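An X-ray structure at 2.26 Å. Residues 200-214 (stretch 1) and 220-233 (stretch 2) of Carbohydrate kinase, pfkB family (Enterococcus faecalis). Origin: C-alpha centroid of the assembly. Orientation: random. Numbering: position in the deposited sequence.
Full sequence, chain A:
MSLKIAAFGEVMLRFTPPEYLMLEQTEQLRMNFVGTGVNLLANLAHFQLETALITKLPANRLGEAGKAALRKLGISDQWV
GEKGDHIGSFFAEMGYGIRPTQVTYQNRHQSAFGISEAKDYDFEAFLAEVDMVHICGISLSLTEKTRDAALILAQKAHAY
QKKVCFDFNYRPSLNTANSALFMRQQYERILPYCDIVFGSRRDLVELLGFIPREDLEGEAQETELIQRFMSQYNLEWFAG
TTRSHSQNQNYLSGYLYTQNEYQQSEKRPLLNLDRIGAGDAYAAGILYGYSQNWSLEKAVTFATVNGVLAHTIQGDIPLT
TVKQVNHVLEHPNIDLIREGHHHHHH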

ATOM      1  N   SER A 200     -22.765  12.983  30.079  1.00 48.95           N
ATOM      2  CA  SER A 200     -24.017  12.234  30.087  1.00 51.55           C
ATOM      3  C   SER A 200     -24.630  12.125  31.476  1.00 54.51           C
ATOM      4  O   SER A 200     -23.993  12.445  32.481  1.00 53.59           O
ATOM      5  CB  SER A 200     -23.781  10.823  29.563  1.00 50.03           C
ATOM      6  OG  SER A 200     -23.019  10.080  30.499  1.00 45.96           O
ATOM      7  N   ARG A 201     -25.871  11.651  31.512  1.00 58.59           N
ATOM      8  CA  ARG A 201     -26.598  11.459  32.759  1.00 61.86           C
ATOM      9  C   ARG A 201     -25.820  10.522  33.674  1.00 63.13           C
ATOM     10  O   ARG A 201     -25.650  10.798  34.863  1.00 64.41           O
ATOM     11  CB  ARG A 201     -27.974  10.854  32.475  1.00 64.93           C
ATOM     12  CG  ARG A 201     -28.738  10.412  33.718  1.00 68.59           C
ATOM     13  CD  ARG A 201     -29.980   9.618  33.334  1.00 71.65           C
ATOM     14  NE  ARG A 201     -30.820   9.286  34.483  1.00 74.43           N
ATOM     15  CZ  ARG A 201     -30.453   8.478  35.473  1.00 75.51           C
ATOM     16  NH1 ARG A 201     -29.251   7.913  35.465  1.00 75.63           N
ATOM     17  NH2 ARG A 201     -31.292   8.233  36.472  1.00 75.27           N
ATOM     18  N   ARG A 202     -25.347   9.413  33.115  1.00 63.58           N
ATOM     19  CA  ARG A 202     -24.595   8.441  33.896  1.00 64.32           C
ATOM     20  C   ARG A 202     -23.359   9.045  34.549  1.00 63.14           C
ATOM     21  O   ARG A 202     -22.888   8.540  35.568  1.00 63.76           O
ATOM     22  CB  ARG A 202     -24.188   7.248  33.028  1.00 67.25           C
ATOM     23  CG  ARG A 202     -25.360   6.421  32.530  1.00 71.48           C
ATOM     24  CD  ARG A 202     -24.896   5.093  31.952  1.00 75.38           C
ATOM     25  NE  ARG A 202     -26.011   4.305  31.431  1.00 79.59           N
ATOM     26  CZ  ARG A 202     -26.747   4.652  30.377  1.00 81.18           C
ATOM     27  NH1 ARG A 202     -26.485   5.778  29.726  1.00 81.70           N
ATOM     28  NH2 ARG A 202     -27.744   3.873  29.977  1.00 82.51           N
ATOM     29  N   ASP A 203     -22.819  10.114  33.969  1.00 61.36           N
ATOM     30  CA  ASP A 203     -21.648  10.745  34.568  1.00 59.81           C
ATOM     31  C   ASP A 203     -22.063  11.389  35.885  1.00 58.81           C
ATOM     32  O   ASP A 203     -21.405  11.214  36.912  1.00 58.01           O
ATOM     33  CB  ASP A 203     -21.055  11.818  33.645  1.00 60.20           C
ATOM     34  CG  ASP A 203     -20.291  11.228  32.471  1.00 60.48           C
ATOM     35  OD1 ASP A 203     -19.461  10.321  32.693  1.00 62.29           O
ATOM     36  OD2 ASP A 203     -20.511  11.683  31.330  1.00 58.46           O
ATOM     37  N   LEU A 204     -23.163  12.132  35.847  1.00 56.77           N
ATOM     38  CA  LEU A 204     -23.667  12.811  37.030  1.00 57.71           C
ATOM     39  C   LEU A 204     -23.931  11.823  38.161  1.00 57.65           C
ATOM     40  O   LEU A 204     -23.518  12.045  39.297  1.00 57.59           O
ATOM     41  CB  LEU A 204     -24.950  13.570  36.686  1.00 55.41           C
ATOM     42  CG  LEU A 204     -24.801  14.523  35.499  1.00 55.84           C
ATOM     43  CD1 LEU A 204     -26.112  15.251  35.248  1.00 55.26           C
ATOM     44  CD2 LEU A 204     -23.681  15.514  35.779  1.00 54.90           C
ATOM     45  N   VAL A 205     -24.597  10.720  37.839  1.00 58.02           N
ATOM     46  CA  VAL A 205     -24.923   9.704  38.830  1.00 57.90           C
ATOM     47  C   VAL A 205     -23.728   8.859  39.275  1.00 59.56           C
ATOM     48  O   VAL A 205     -23.404   8.806  40.465  1.00 60.46           O
ATOM     49  CB  VAL A 205     -26.033   8.762  38.300  1.00 57.44           C
ATOM     50  CG1 VAL A 205     -26.276   7.627  39.283  1.00 55.71           C
ATOM     51  CG2 VAL A 205     -27.316   9.550  38.074  1.00 55.97           C
ATOM     52  N   GLU A 206     -23.072   8.208  38.321  1.00 59.38           N
ATOM     53  CA  GLU A 206     -21.938   7.343  38.624  1.00 59.29           C
ATOM     54  C   GLU A 206     -20.636   8.016  39.026  1.00 58.25           C
ATOM     55  O   GLU A 206     -19.855   7.440  39.783  1.00 58.31           O
ATOM     56  CB  GLU A 206     -21.657   6.418  37.443  1.00 62.27           C
ATOM     57  CG  GLU A 206     -22.685   5.326  37.260  1.00 66.10           C
ATOM     58  CD  GLU A 206     -22.361   4.435  36.083  1.00 68.96           C
ATOM     59  OE1 GLU A 206     -21.201   3.972  35.997  1.00 69.05           O
ATOM     60  OE2 GLU A 206     -23.264   4.195  35.252  1.00 70.82           O
ATOM     61  N   LEU A 207     -20.379   9.217  38.521  1.00 56.72           N
ATOM     62  CA  LEU A 207     -19.136   9.894  38.869  1.00 56.15           C
ATOM     63  C   LEU A 207     -19.316  10.970  39.929  1.00 55.74           C
ATOM     64  O   LEU A 207     -18.594  10.996  40.925  1.00 55.28           O
ATOM     65  CB  LEU A 207     -18.494  10.514  37.624  1.00 54.69           C
ATOM     66  CG  LEU A 207     -17.223  11.322  37.911  1.00 53.80           C
ATOM     67  CD1 LEU A 207     -16.169  10.416  38.531  1.00 53.14           C
ATOM     68  CD2 LEU A 207     -16.705  11.953  36.629  1.00 53.09           C
ATOM     69  N   LEU A 208     -20.281  11.856  39.709  1.00 55.63           N
ATOM     70  CA  LEU A 208     -20.541  12.945  40.634  1.00 57.08           C
ATOM     71  C   LEU A 208     -21.460  12.538  41.783  1.00 58.80           C
ATOM     72  O   LEU A 208     -21.878  13.375  42.579  1.00 59.13           O
ATOM     73  CB  LEU A 208     -21.130  14.135  39.874  1.00 56.03           C
ATOM     74  CG  LEU A 208     -20.236  14.700  38.767  1.00 55.29           C
ATOM     75  CD1 LEU A 208     -20.907  15.901  38.140  1.00 54.72           C
ATOM     76  CD2 LEU A 208     -18.880  15.091  39.334  1.00 55.08           C
ATOM     77  N   GLY A 209     -21.771  11.248  41.855  1.00 60.28           N
ATOM     78  CA  GLY A 209     -22.615  10.733  42.918  1.00 61.60           C
ATOM     79  C   GLY A 209     -24.006  11.320  43.073  1.00 62.57           C
ATOM     80  O   GLY A 209     -24.641  11.116  44.104  1.00 63.20           O
ATOM     81  N   PHE A 210     -24.491  12.044  42.070  1.00 63.47           N
ATOM     82  CA  PHE A 210     -25.829  12.622  42.152  1.00 64.30           C
ATOM     83  C   PHE A 210     -26.875  11.530  42.338  1.00 66.40           C
ATOM     84  O   PHE A 210     -26.679  10.386  41.914  1.00 65.99           O
ATOM     85  CB  PHE A 210     -26.150  13.420  40.889  1.00 62.81           C
ATOM     86  CG  PHE A 210     -25.688  14.847  40.937  1.00 62.26           C
ATOM     87  CD1 PHE A 210     -26.611  15.884  41.003  1.00 61.21           C
ATOM     88  CD2 PHE A 210     -24.334  15.158  40.915  1.00 61.38           C
ATOM     89  CE1 PHE A 210     -26.193  17.212  41.043  1.00 61.21           C
ATOM     90  CE2 PHE A 210     -23.905  16.482  40.955  1.00 60.84           C
ATOM     91  CZ  PHE A 210     -24.836  17.510  41.020  1.00 61.16           C
ATOM     92  N   ILE A 211     -27.982  11.887  42.980  1.00 68.71           N
ATOM     93  CA  ILE A 211     -29.076  10.950  43.224  1.00 70.36           C
ATOM     94  C   ILE A 211     -30.356  11.490  42.590  1.00 71.06           C
ATOM     95  O   ILE A 211     -30.738  12.640  42.813  1.00 71.24           O
ATOM     96  CB  ILE A 211     -29.320  10.744  44.741  1.00 71.01           C
ATOM     97  CG1 ILE A 211     -28.054  10.200  45.416  1.00 71.11           C
ATOM     98  CG2 ILE A 211     -30.479   9.782  44.954  1.00 70.70           C
ATOM     99  CD1 ILE A 211     -27.648   8.810  44.958  1.00 71.16           C
ATOM    100  N   PRO A 212     -31.031  10.665  41.775  1.00 71.96           N
ATOM    101  CA  PRO A 212     -32.271  11.071  41.108  1.00 72.65           C
ATOM    102  C   PRO A 212     -33.504  10.967  42.002  1.00 73.63           C
ATOM    103  O   PRO A 212     -33.597  10.080  42.850  1.00 73.61           O
ATOM    104  CB  PRO A 212     -32.342  10.119  39.923  1.00 72.27           C
ATOM    105  CG  PRO A 212     -31.771   8.863  40.497  1.00 72.35           C
ATOM    106  CD  PRO A 212     -30.565   9.362  41.266  1.00 71.69           C
ATOM    107  N   ARG A 213     -34.445  11.885  41.806  1.00 74.06           N
ATOM    108  CA  ARG A 213     -35.686  11.903  42.571  1.00 74.85           C
ATOM    109  C   ARG A 213     -36.484  10.645  42.247  1.00 75.74           C
ATOM    110  O   ARG A 213     -37.202  10.604  41.249  1.00 76.10           O
ATOM    111  CB  ARG A 213     -36.502  13.145  42.204  1.00 74.04           C
ATOM    112  CG  ARG A 213     -35.938  14.448  42.742  1.00 73.43           C
ATOM    113  CD  ARG A 213     -36.418  14.697  44.163  1.00 73.15           C
ATOM    114  NE  ARG A 213     -37.864  14.898  44.207  1.00 72.65           N
ATOM    115  CZ  ARG A 213     -38.486  15.977  43.739  1.00 71.90           C
ATOM    116  NH1 ARG A 213     -37.792  16.966  43.194  1.00 70.47           N
ATOM    117  NH2 ARG A 213     -39.807  16.061  43.802  1.00 72.40           N
ATOM    118  N   GLU A 214     -36.362   9.621  43.088  1.00 76.80           N
ATOM    119  CA  GLU A 214     -37.075   8.370  42.853  1.00 77.95           C
ATOM    120  C   GLU A 214     -38.594   8.543  42.881  1.00 77.95           C
ATOM    121  O   GLU A 214     -39.331   7.628  42.515  1.00 78.08           O
ATOM    122  CB  GLU A 214     -36.646   7.305  43.868  1.00 79.03           C
ATOM    123  CG  GLU A 214     -37.034   7.589  45.309  1.00 80.65           C
ATOM    124  CD  GLU A 214     -36.609   6.472  46.249  1.00 81.67           C
ATOM    125  OE1 GLU A 214     -35.388   6.266  46.424  1.00 81.51           O
ATOM    126  OE2 GLU A 214     -37.497   5.795  46.810  1.00 81.34           O
TER
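Stretch 2, residues 220-233: AQETELIQRFMSQY

At the apolar centre of the contact, Phe 229 and Leu 225 of stretch 2, one helical turn apart, both point toward stretch 1, where they meet Leu 204 and Phe 210. Leu 204 lies over one face of the Phe 229 ring, its CD2 3.5 Å from the ring centroid of Phe 229 and only 5° off the normal, a CH-pi contact. Leu 208 CD1 reaches Phe 229 CE1 at 3.4 Å. Phe 210 completes the group: the edge of Phe 229 is directed at the face of Phe 210 in an offset edge-to-face pair, with ring centroids 5.6 Å apart and planes at 82°. Phe 210 is brought back to the helix by a turn in which Gly 209 has positive phi and Phe 210 N donates to Leu 204 O at 2.9 Å.

One turn earlier in stretch 2, Leu 225 fits among three residues of stretch 1: its CD1 lies 3.4 Å from Phe 210 CD1, while its CD2 lies 3.6 Å from Val 205 CG2 and 4.2 Å from Pro 212 CB. The backbones come close here, Pro 212 CA to Leu 225 CA being 5.8 Å. Ile 226 adds a flanking contact, CG1 to Leu 204 CD1 at 3.9 Å.

These contacts are made by a stretch 2 that is helical from Ala 220 onward, the continuation of a helix that begins earlier in the chain, and that packs across the short helix 201-206 and the extended segment that follows it. The N-to-C directions of the two helices are 69° apart, neither parallel nor antiparallel, and their axes come within 10.6 Å of each other, a separation that leaves room for a layer of side chains; together the stretches bury 833 Å².

Outward from this core, Arg 228 meets the extended segment. Its NH2 donates to Ile 211 O at 2.9 Å, and Arg 228 NH1 adds a weak bond to the same Ile 211 O at 3.3 Å, so a carbonyl outside any helix is satisfied by the guanidinium edge. Within the same helix, Arg 228 NH1 also forms a salt bridge with Glu 224 OE1 at 2.9 Å. Nearby, one water accepts from Arg 213 N at 3.1 Å and donates to Gln 221 O at 2.9 Å and Glu 224 OE1 at 2.4 Å, linking the backbones of both stretches.

At another part of the polar edge, Arg 201, in the first turn of its helix, has its CA-to-CB bond toward stretch 2 and forms a salt bridge with Glu 222, NE of Arg 201 to OE1 of Glu 222 at 3.5 Å.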

ATOM      1  N   ALA A 220     -39.194  13.813  33.162  1.00 63.86           N
ATOM      2  CA  ALA A 220     -39.257  14.708  34.316  1.00 62.32           C
ATOM      3  C   ALA A 220     -38.125  14.444  35.304  1.00 61.33           C
ATOM      4  O   ALA A 220     -37.458  15.372  35.758  1.00 60.39           O
ATOM      5  CB  ALA A 220     -40.601  14.560  35.010  1.00 62.09           C
ATOM      6  N   GLN A 221     -37.914  13.175  35.636  1.00 60.90           N
ATOM      7  CA  GLN A 221     -36.854  12.799  36.562  1.00 62.07           C
ATOM      8  C   GLN A 221     -35.504  13.157  35.953  1.00 62.45           C
ATOM      9  O   GLN A 221     -34.642  13.748  36.609  1.00 62.04           O
ATOM     10  CB  GLN A 221     -36.896  11.296  36.836  1.00 62.62           C
ATOM     11  CG  GLN A 221     -35.758  10.808  37.708  1.00 65.41           C
ATOM     12  CD  GLN A 221     -35.619   9.302  37.692  1.00 67.26           C
ATOM     13  OE1 GLN A 221     -36.513   8.578  38.132  1.00 69.99           O
ATOM     14  NE2 GLN A 221     -34.492   8.818  37.181  1.00 67.93           N
ATOM     15  N   GLU A 222     -35.339  12.781  34.688  1.00 62.29           N
ATOM     16  CA  GLU A 222     -34.118  13.028  33.932  1.00 60.80           C
ATOM     17  C   GLU A 222     -33.751  14.509  33.946  1.00 58.34           C
ATOM     18  O   GLU A 222     -32.637  14.882  34.320  1.00 57.17           O
ATOM     19  CB  GLU A 222     -34.316  12.545  32.493  1.00 63.38           C
ATOM     20  CG  GLU A 222     -33.122  12.728  31.577  1.00 67.66           C
ATOM     21  CD  GLU A 222     -31.897  11.976  32.051  1.00 70.21           C
ATOM     22  OE1 GLU A 222     -31.269  12.418  33.036  1.00 71.86           O
ATOM     23  OE2 GLU A 222     -31.568  10.937  31.441  1.00 71.75           O
ATOM     24  N   THR A 223     -34.697  15.348  33.539  1.00 56.10           N
ATOM     25  CA  THR A 223     -34.490  16.788  33.492  1.00 55.98           C
ATOM     26  C   THR A 223     -34.231  17.401  34.874  1.00 56.91           C
ATOM     27  O   THR A 223     -33.387  18.290  35.018  1.00 57.22           O
ATOM     28  CB  THR A 223     -35.707  17.498  32.861  1.00 55.67           C
ATOM     29  OG1 THR A 223     -35.962  16.949  31.561  1.00 54.89           O
ATOM     30  CG2 THR A 223     -35.446  18.989  32.728  1.00 54.31           C
ATOM     31  N   GLU A 224     -34.954  16.929  35.888  1.00 56.85           N
ATOM     32  CA  GLU A 224     -34.792  17.447  37.247  1.00 56.75           C
ATOM     33  C   GLU A 224     -33.354  17.272  37.722  1.00 55.44           C
ATOM     34  O   GLU A 224     -32.754  18.198  38.264  1.00 55.48           O
ATOM     35  CB  GLU A 224     -35.749  16.724  38.208  1.00 56.56           C
ATOM     36  CG  GLU A 224     -35.899  17.365  39.590  1.00 56.66           C
ATOM     37  CD  GLU A 224     -34.684  17.181  40.492  1.00 56.33           C
ATOM     38  OE1 GLU A 224     -34.187  16.041  40.615  1.00 56.19           O
ATOM     39  OE2 GLU A 224     -34.232  18.179  41.089  1.00 57.03           O
ATOM     40  N   LEU A 225     -32.807  16.081  37.514  1.00 54.77           N
ATOM     41  CA  LEU A 225     -31.439  15.796  37.923  1.00 55.46           C
ATOM     42  C   LEU A 225     -30.408  16.678  37.218  1.00 55.55           C
ATOM     43  O   LEU A 225     -29.517  17.236  37.860  1.00 56.77           O
ATOM     44  CB  LEU A 225     -31.115  14.324  37.665  1.00 56.48           C
ATOM     45  CG  LEU A 225     -29.648  13.901  37.794  1.00 57.73           C
ATOM     46  CD1 LEU A 225     -29.042  14.473  39.059  1.00 60.42           C
ATOM     47  CD2 LEU A 225     -29.562  12.387  37.802  1.00 59.56           C
ATOM     48  N   ILE A 226     -30.541  16.814  35.903  1.00 53.97           N
ATOM     49  CA  ILE A 226     -29.603  17.602  35.110  1.00 52.33           C
ATOM     50  C   ILE A 226     -29.659  19.107  35.354  1.00 51.83           C
ATOM     51  O   ILE A 226     -28.620  19.754  35.496  1.00 50.09           O
ATOM     52  CB  ILE A 226     -29.800  17.319  33.598  1.00 51.47           C
ATOM     53  CG1 ILE A 226     -29.411  15.872  33.302  1.00 51.47           C
ATOM     54  CG2 ILE A 226     -28.965  18.283  32.761  1.00 50.34           C
ATOM     55  CD1 ILE A 226     -29.684  15.433  31.886  1.00 50.88           C
ATOM     56  N   GLN A 227     -30.856  19.675  35.396  1.00 52.33           N
ATOM     57  CA  GLN A 227     -30.964  21.111  35.624  1.00 53.90           C
ATOM     58  C   GLN A 227     -30.590  21.465  37.059  1.00 54.09           C
ATOM     59  O   GLN A 227     -30.280  22.617  37.361  1.00 55.39           O
ATOM     60  CB  GLN A 227     -32.370  21.599  35.283  1.00 54.20           C
ATOM     61  CG  GLN A 227     -32.717  21.369  33.824  1.00 55.54           C
ATOM     62  CD  GLN A 227     -34.031  21.990  33.424  1.00 57.23           C
ATOM     63  OE1 GLN A 227     -35.064  21.736  34.045  1.00 58.61           O
ATOM     64  NE2 GLN A 227     -34.006  22.806  32.376  1.00 56.71           N
ATOM     65  N   ARG A 228     -30.598  20.463  37.932  1.00 52.87           N
ATOM     66  CA  ARG A 228     -30.233  20.655  39.329  1.00 54.27           C
ATOM     67  C   ARG A 228     -28.706  20.787  39.347  1.00 54.71           C
ATOM     68  O   ARG A 228     -28.151  21.708  39.951  1.00 54.62           O
ATOM     69  CB  ARG A 228     -30.674  19.439  40.150  1.00 53.26           C
ATOM     70  CG  ARG A 228     -30.971  19.723  41.615  1.00 54.27           C
ATOM     71  CD  ARG A 228     -31.557  18.483  42.284  1.00 53.12           C
ATOM     72  NE  ARG A 228     -30.536  17.481  42.576  1.00 53.66           N
ATOM     73  CZ  ARG A 228     -30.767  16.175  42.666  1.00 53.85           C
ATOM     74  NH1 ARG A 228     -31.988  15.697  42.476  1.00 55.33           N
ATOM     75  NH2 ARG A 228     -29.776  15.345  42.965  1.00 53.45           N
ATOM     76  N   PHE A 229     -28.040  19.853  38.671  1.00 55.08           N
ATOM     77  CA  PHE A 229     -26.582  19.846  38.561  1.00 54.22           C
ATOM     78  C   PHE A 229     -26.118  21.158  37.936  1.00 53.52           C
ATOM     79  O   PHE A 229     -25.133  21.752  38.371  1.00 53.93           O
ATOM     80  CB  PHE A 229     -26.140  18.658  37.690  1.00 55.84           C
ATOM     81  CG  PHE A 229     -24.770  18.815  37.077  1.00 55.61           C
ATOM     82  CD1 PHE A 229     -23.621  18.714  37.854  1.00 55.89           C
ATOM     83  CD2 PHE A 229     -24.635  19.066  35.713  1.00 56.57           C
ATOM     84  CE1 PHE A 229     -22.355  18.859  37.284  1.00 56.55           C
ATOM     85  CE2 PHE A 229     -23.376  19.213  35.130  1.00 57.52           C
ATOM     86  CZ  PHE A 229     -22.233  19.110  35.918  1.00 57.05           C
HETATM   87  N   MSE A 230     -26.845  21.614  36.923  1.00 53.20           N
HETATM   88  CA  MSE A 230     -26.506  22.846  36.224  1.00 54.76           C
HETATM   89  C   MSE A 230     -26.621  24.118  37.057  1.00 55.45           C
HETATM   90  O   MSE A 230     -25.740  24.979  37.000  1.00 54.42           O
HETATM   91  CB  MSE A 230     -27.374  22.999  34.982  1.00 56.33           C
HETATM   92  CG  MSE A 230     -27.071  22.006  33.878  1.00 58.75           C
HETATM   93 SE   MSE A 230     -28.134  22.407  32.325  1.00 64.16          SE
HETATM   94  CE  MSE A 230     -27.136  23.920  31.648  1.00 58.14           C
ATOM     95  N   SER A 231     -27.712  24.254  37.807  1.00 55.18           N
ATOM     96  CA  SER A 231     -27.906  25.447  38.623  1.00 54.89           C
ATOM     97  C   SER A 231     -26.886  25.485  39.750  1.00 53.99           C
ATOM     98  O   SER A 231     -26.460  26.557  40.172  1.00 55.58           O
ATOM     99  CB  SER A 231     -29.333  25.494  39.182  1.00 54.94           C
ATOM    100  OG  SER A 231     -29.654  24.305  39.878  1.00 58.07           O
ATOM    101  N   GLN A 232     -26.479  24.313  40.226  1.00 52.96           N
ATOM    102  CA  GLN A 232     -25.488  24.240  41.290  1.00 51.93           C
ATOM    103  C   GLN A 232     -24.162  24.885  40.884  1.00 52.96           C
ATOM    104  O   GLN A 232     -23.475  25.484  41.713  1.00 54.08           O
ATOM    105  CB  GLN A 232     -25.221  22.793  41.671  1.00 51.76           C
ATOM    106  CG  GLN A 232     -24.186  22.660  42.757  1.00 51.32           C
ATOM    107  CD  GLN A 232     -23.796  21.230  42.993  1.00 51.73           C
ATOM    108  OE1 GLN A 232     -24.624  20.333  42.879  1.00 55.53           O
ATOM    109  NE2 GLN A 232     -22.534  21.003  43.336  1.00 50.65           N
ATOM    110  N   TYR A 233     -23.792  24.748  39.615  1.00 50.20           N
ATOM    111  CA  TYR A 233     -22.547  25.331  39.131  1.00 47.86           C
ATOM    112  C   TYR A 233     -22.860  26.492  38.207  1.00 48.73           C
ATOM    113  O   TYR A 233     -21.965  27.101  37.623  1.00 47.61           O
ATOM    114  CB  TYR A 233     -21.728  24.270  38.398  1.00 45.11           C
ATOM    115  CG  TYR A 233     -21.271  23.138  39.289  1.00 41.33           C
ATOM    116  CD1 TYR A 233     -20.202  23.305  40.169  1.00 40.35           C
ATOM    117  CD2 TYR A 233     -21.915  21.902  39.263  1.00 40.91           C
ATOM    118  CE1 TYR A 233     -19.781  22.267  40.996  1.00 38.42           C
ATOM    119  CE2 TYR A 233     -21.502  20.857  40.089  1.00 39.44           C
ATOM    120  CZ  TYR A 233     -20.435  21.048  40.952  1.00 38.77           C
ATOM    121  OH  TYR A 233     -20.020  20.014  41.761  1.00 40.52           O
TER
HETATM  122  O   HOH W   1     -34.717  13.934  39.489  1.00 45.02           O